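Long-range contacts in Bis(5'-nucleosyl)-tetraphosphatase [asymmetrical] (Caenorhabditis elegans, PDB 1KTG), which hydrolyses diadenosine tetraphosphate asymmetrically to AMP and ATP, as a divalent-metal-dependent member of the Nudix family: residues Gly7-Tyr11 / Leu64-Glu68; Lys86-Ala90 / Phe131-Leu135. All coordinates share one frame; numbering follows the deposited sequence.

Interaction 1: residues Gly7-Tyr11 / Leu64-Glu68; sequences GLVIY and LTIHE
Leu8 and Ile10 meet Leu64 and Ile66 on one face of the sheet, while Tyr11 meets His67 on the other, a division that follows the alternation of side chains along the strands of a Nudix fold, an α/β/α sandwich. The two segments are next-but-one neighbours: strand 81-92 runs between them, and the nearest CA atoms, Leu8 to Ile66 and Ile10 to Leu64, remain 8.4 Å apart. Contact is therefore made by side chains; the N-to-C directions of the two short segments are 126° apart, nearer antiparallel than parallel.

Leu8 and Leu64 approach at a slant and touch methyl to methyl, CD1 to CD1, at 3.6 Å. The same CD1 of Leu8 reaches CD1 of Ile66 at 4.1 Å, the two side chains lying roughly perpendicular. Ile10 also crosses Leu64 at about a right angle, its CD1 set against both methyls of Leu64 at nearly equal distance, 3.8 Å to CD2 and 3.9 Å to CD1. Leu64 thus bridges both residues of 7-11. This face is covered by helix 45-57, which carries much of the Nudix box and places Ala49 and Thr53 against Leu8 and Trp46 against Ile66.

On the opposite face, toward helix 122-137, the OH of Tyr11 and NE2 of His67, both buried residues, are hydrogen-bonded at 2.8 Å, and either could be the donor. With CG set between its backbone N and carbonyl carbon (chi1 75°), Tyr11 swings its ring across so that the hydroxyl meets the imidazole rim. NE2 lies in the plane of the phenol ring and bonds from the CE2 side of the hydroxyl. The rings meet rim to rim, their planes 31° apart, without stacking. Thr65 O sits over the centre of one face of the imidazole, 3.9 Å above its plane.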
loop_
_atom_site.group_PDB
_atom_site.type_symbol
_atom_site.label_atom_id
_atom_site.label_comp_id
_atom_site.label_asym_id
_atom_site.label_seq_id
_atom_site.Cartn_x
_atom_site.Cartn_y
_atom_site.Cartn_z
ATOM N N GLY A 7 0.830 0.148 -6.171
ATOM C CA GLY A 7 0.510 0.969 -5.034
ATOM C C GLY A 7 1.729 1.259 -4.206
ATOM O O GLY A 7 2.856 0.964 -4.600
ATOM N N LEU A 8 1.488 1.845 -3.043
ATOM C CA LEU A 8 2.545 2.225 -2.139
ATOM C C LEU A 8 2.255 1.679 -0.750
ATOM O O LEU A 8 1.162 1.854 -0.224
ATOM C CB LEU A 8 2.659 3.753 -2.071
ATOM C CG LEU A 8 3.064 4.473 -3.365
ATOM C CD1 LEU A 8 3.169 5.965 -3.161
ATOM C CD2 LEU A 8 4.357 3.907 -3.935
ATOM N N VAL A 9 3.224 0.962 -0.197
ATOM C CA VAL A 9 3.147 0.524 1.185
ATOM C C VAL A 9 3.601 1.747 1.967
ATOM O O VAL A 9 4.787 2.031 2.072
ATOM C CB VAL A 9 4.039 -0.689 1.459
ATOM C CG1 VAL A 9 4.112 -0.991 2.969
ATOM C CG2 VAL A 9 3.509 -1.904 0.720
ATOM N N ILE A 10 2.628 2.516 2.430
ATOM C CA ILE A 10 2.899 3.703 3.221
ATOM C C ILE A 10 3.161 3.317 4.667
ATOM O O ILE A 10 2.417 2.521 5.239
ATOM C CB ILE A 10 1.674 4.617 3.211
ATOM C CG1 ILE A 10 1.262 4.980 1.776
ATOM C CG2 ILE A 10 1.934 5.845 4.094
ATOM C CD1 ILE A 10 2.291 5.732 1.000
ATOM N N TYR A 11 4.210 3.887 5.251
ATOM C CA TYR A 11 4.485 3.699 6.669
ATOM C C TYR A 11 4.791 5.035 7.298
ATOM O O TYR A 11 5.119 6.018 6.615
ATOM C CB TYR A 11 5.654 2.740 6.912
ATOM C CG TYR A 11 7.033 3.317 6.647
ATOM C CD1 TYR A 11 7.843 3.741 7.691
ATOM C CD2 TYR A 11 7.531 3.415 5.358
ATOM C CE1 TYR A 11 9.109 4.265 7.460
ATOM C CE2 TYR A 11 8.797 3.930 5.116
ATOM C CZ TYR A 11 9.583 4.355 6.163
ATOM O OH TYR A 11 10.852 4.870 5.918
ATOM N N LEU A 64 5.603 12.339 0.757
ATOM C CA LEU A 64 6.232 11.035 0.894
ATOM C C LEU A 64 7.716 11.014 0.544
ATOM O O LEU A 64 8.180 11.787 -0.282
ATOM C CB LEU A 64 5.543 10.041 -0.056
ATOM C CG LEU A 64 4.071 9.720 0.167
ATOM C CD1 LEU A 64 3.598 8.787 -0.948
ATOM C CD2 LEU A 64 3.860 9.102 1.537
ATOM N N THR A 65 8.442 10.111 1.195
ATOM C CA THR A 65 9.800 9.756 0.802
ATOM C C THR A 65 9.693 8.318 0.299
ATOM O O THR A 65 9.601 7.376 1.095
ATOM C CB THR A 65 10.791 9.826 1.978
ATOM O OG1 THR A 65 10.939 11.182 2.417
ATOM C CG2 THR A 65 12.194 9.452 1.516
ATOM N N ILE A 66 9.670 8.149 -1.017
ATOM C CA ILE A 66 9.499 6.823 -1.606
ATOM C C ILE A 66 10.856 6.166 -1.765
ATOM O O ILE A 66 11.773 6.752 -2.325
ATOM C CB ILE A 66 8.793 6.915 -2.970
ATOM C CG1 ILE A 66 7.442 7.605 -2.813
ATOM C CG2 ILE A 66 8.597 5.516 -3.533
ATOM C CD1 ILE A 66 6.687 7.814 -4.095
ATOM N N HIS A 67 10.984 4.957 -1.240
ATOM C CA HIS A 67 12.237 4.214 -1.311
ATOM C C HIS A 67 12.263 3.412 -2.602
ATOM O O HIS A 67 11.726 2.314 -2.661
ATOM C CB HIS A 67 12.347 3.280 -0.115
ATOM C CG HIS A 67 12.231 3.978 1.203
ATOM N ND1 HIS A 67 12.993 5.078 1.533
ATOM C CD2 HIS A 67 11.431 3.740 2.267
ATOM C CE1 HIS A 67 12.668 5.485 2.748
ATOM N NE2 HIS A 67 11.722 4.688 3.214
ATOM N N GLU A 68 12.894 3.959 -3.631
ATOM C CA GLU A 68 12.905 3.311 -4.950
ATOM C C GLU A 68 13.583 1.953 -4.970
ATOM O O GLU A 68 13.279 1.126 -5.837
ATOM C CB GLU A 68 13.528 4.239 -5.987
ATOM C CG GLU A 68 12.860 5.594 -5.955
ATOM C CD GLU A 68 13.174 6.470 -7.142
ATOM O OE1 GLU A 68 13.780 5.979 -8.130
ATOM O OE2 GLU A 68 12.791 7.661 -7.073
#

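Interaction 2: residues Lys86-Ala90 / Phe131-Leu135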
loop_
_atom_site.group_PDB
_atom_site.type_symbol
_atom_site.label_atom_id
_atom_site.label_comp_id
_atom_site.label_asym_id
_atom_site.label_seq_id
_atom_site.Cartn_x
_atom_site.Cartn_y
_atom_site.Cartn_z
ATOM N N LYS A 86 2.357 -4.177 -8.105
ATOM C CA LYS A 86 3.694 -3.765 -7.724
ATOM C C LYS A 86 3.614 -2.699 -6.642
ATOM O O LYS A 86 2.923 -1.702 -6.815
ATOM C CB LYS A 86 4.431 -3.194 -8.924
ATOM C CG LYS A 86 5.854 -2.793 -8.592
ATOM C CD LYS A 86 6.697 -2.548 -9.834
ATOM C CE LYS A 86 8.118 -2.227 -9.428
ATOM N NZ LYS A 86 9.023 -1.931 -10.577
ATOM N N TYR A 87 4.329 -2.913 -5.540
ATOM C CA TYR A 87 4.371 -1.960 -4.425
ATOM C C TYR A 87 5.785 -1.446 -4.172
ATOM O O TYR A 87 6.742 -2.214 -4.190
ATOM C CB TYR A 87 3.952 -2.642 -3.110
ATOM C CG TYR A 87 2.492 -2.991 -2.989
ATOM C CD1 TYR A 87 2.038 -4.271 -3.273
ATOM C CD2 TYR A 87 1.577 -2.054 -2.548
ATOM C CE1 TYR A 87 0.706 -4.596 -3.148
ATOM C CE2 TYR A 87 0.246 -2.371 -2.412
ATOM C CZ TYR A 87 -0.186 -3.635 -2.717
ATOM O OH TYR A 87 -1.517 -3.945 -2.574
ATOM N N TRP A 88 5.879 -0.148 -3.908
ATOM C CA TRP A 88 7.089 0.482 -3.392
ATOM C C TRP A 88 6.828 0.901 -1.940
ATOM O O TRP A 88 5.714 1.255 -1.583
ATOM C CB TRP A 88 7.432 1.742 -4.177
ATOM C CG TRP A 88 8.106 1.568 -5.497
ATOM C CD1 TRP A 88 9.458 1.580 -5.747
ATOM C CD2 TRP A 88 7.470 1.461 -6.773
ATOM N NE1 TRP A 88 9.692 1.441 -7.091
ATOM C CE2 TRP A 88 8.489 1.364 -7.746
ATOM C CE3 TRP A 88 6.138 1.405 -7.196
ATOM C CZ2 TRP A 88 8.213 1.235 -9.107
ATOM C CZ3 TRP A 88 5.871 1.281 -8.546
ATOM C CH2 TRP A 88 6.904 1.193 -9.483
ATOM N N LEU A 89 7.864 0.853 -1.104
ATOM C CA LEU A 89 7.774 1.310 0.285
ATOM C C LEU A 89 7.916 2.844 0.303
ATOM O O LEU A 89 8.731 3.398 -0.406
ATOM C CB LEU A 89 8.873 0.636 1.121
ATOM C CG LEU A 89 8.892 0.917 2.624
ATOM C CD1 LEU A 89 7.642 0.371 3.313
ATOM C CD2 LEU A 89 10.151 0.366 3.271
ATOM N N ALA A 90 7.111 3.530 1.107
ATOM C CA ALA A 90 7.130 4.986 1.134
ATOM C C ALA A 90 6.833 5.520 2.527
ATOM O O ALA A 90 5.841 5.133 3.150
ATOM C CB ALA A 90 6.119 5.526 0.148
ATOM N N PHE A 131 9.691 -5.685 3.627
ATOM C CA PHE A 131 9.753 -4.240 3.722
ATOM C C PHE A 131 10.185 -3.799 5.117
ATOM O O PHE A 131 10.954 -2.856 5.254
ATOM C CB PHE A 131 8.401 -3.644 3.348
ATOM C CG PHE A 131 8.153 -3.602 1.858
ATOM C CD1 PHE A 131 7.173 -2.780 1.330
ATOM C CD2 PHE A 131 8.919 -4.376 0.986
ATOM C CE1 PHE A 131 6.959 -2.709 -0.053
ATOM C CE2 PHE A 131 8.704 -4.318 -0.401
ATOM C CZ PHE A 131 7.725 -3.493 -0.914
ATOM N N SER A 132 9.700 -4.490 6.142
ATOM C CA SER A 132 10.103 -4.209 7.525
ATOM C C SER A 132 11.593 -4.490 7.700
ATOM O O SER A 132 12.300 -3.741 8.377
ATOM C CB SER A 132 9.262 -5.045 8.508
ATOM O OG SER A 132 9.739 -4.945 9.846
ATOM N N ALA A 133 12.078 -5.567 7.083
ATOM C CA ALA A 133 13.491 -5.909 7.178
ATOM C C ALA A 133 14.308 -4.845 6.453
ATOM O O ALA A 133 15.389 -4.475 6.893
ATOM C CB ALA A 133 13.762 -7.299 6.600
ATOM N N PHE A 134 13.773 -4.335 5.354
ATOM C CA PHE A 134 14.459 -3.285 4.615
ATOM C C PHE A 134 14.656 -2.047 5.497
ATOM O O PHE A 134 15.736 -1.470 5.525
ATOM C CB PHE A 134 13.709 -2.934 3.339
ATOM C CG PHE A 134 14.239 -1.715 2.641
ATOM C CD1 PHE A 134 15.164 -1.831 1.625
ATOM C CD2 PHE A 134 13.825 -0.449 3.017
ATOM C CE1 PHE A 134 15.656 -0.707 0.985
ATOM C CE2 PHE A 134 14.319 0.672 2.381
ATOM C CZ PHE A 134 15.232 0.544 1.368
ATOM N N LEU A 135 13.621 -1.649 6.229
ATOM C CA LEU A 135 13.727 -0.484 7.102
ATOM C C LEU A 135 14.731 -0.703 8.227
ATOM O O LEU A 135 15.352 0.251 8.695
ATOM C CB LEU A 135 12.362 -0.102 7.677
ATOM C CG LEU A 135 11.400 0.467 6.625
ATOM C CD1 LEU A 135 9.995 0.587 7.174
ATOM C CD2 LEU A 135 11.876 1.824 6.101
#
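Leu89 of strand 81-92 packs against Phe131, Phe134 and Leu135 of helix 122-137, and its partners change along its length. CB lies 3.8 Å from CD1 of Phe131, near the start of the side chain. With CG anti to the backbone N (chi1 -176°), the two methyls are carried on toward the helix. CD1 stays with Phe131, 3.8 Å from that ring's CD1 and 4.1 Å from its CB, the two side chains coming from opposite sides of the interface to lie flank to flank. CD2, the other branch, reaches a turn further along the helix, 3.6 Å from both CG and CD2 of Leu135 and 3.8 Å from Phe134 CD2.

In the α/β/α Nudix sandwich this helix covers the sheet face opposite the Nudix helix, 45-57; here the local axes of strand and helix pass 10.2 Å apart at 33°. Val9 and Tyr11 of the adjoining strand continue the same packing, against Phe131 and Leu135 respectively. The Phe131 ring also reaches back along the strand, turning its edge to Tyr87 O, which lies near the ring plane, 3.7 Å from CZ. Beyond CB, Tyr87 itself leads off toward strand 32-38 and touches Thr33 and Lys36, both of which line the AMP pocket.

Overall arrangement
Both interactions lie in the core, with four of six touching residues buried in each, and their centres are about 7 Å apart. They share strand 81-92 in different roles: in interaction 2 it packs on helix 122-137, whereas in interaction 1 it is the intervening strand, joined on its two sides through Val9 N to Trp88 O and His67 N to Leu89 O, probable hydrogen bonds of 2.9 Å each. Interaction 2 is apolar strand-to-helix packing on one sheet face. Interaction 1 has side chains on both faces of the sheet, its aliphatic part toward helix 45-57 and its polar pair near interaction 2, where Tyr11 OH packs against Leu135 CD2.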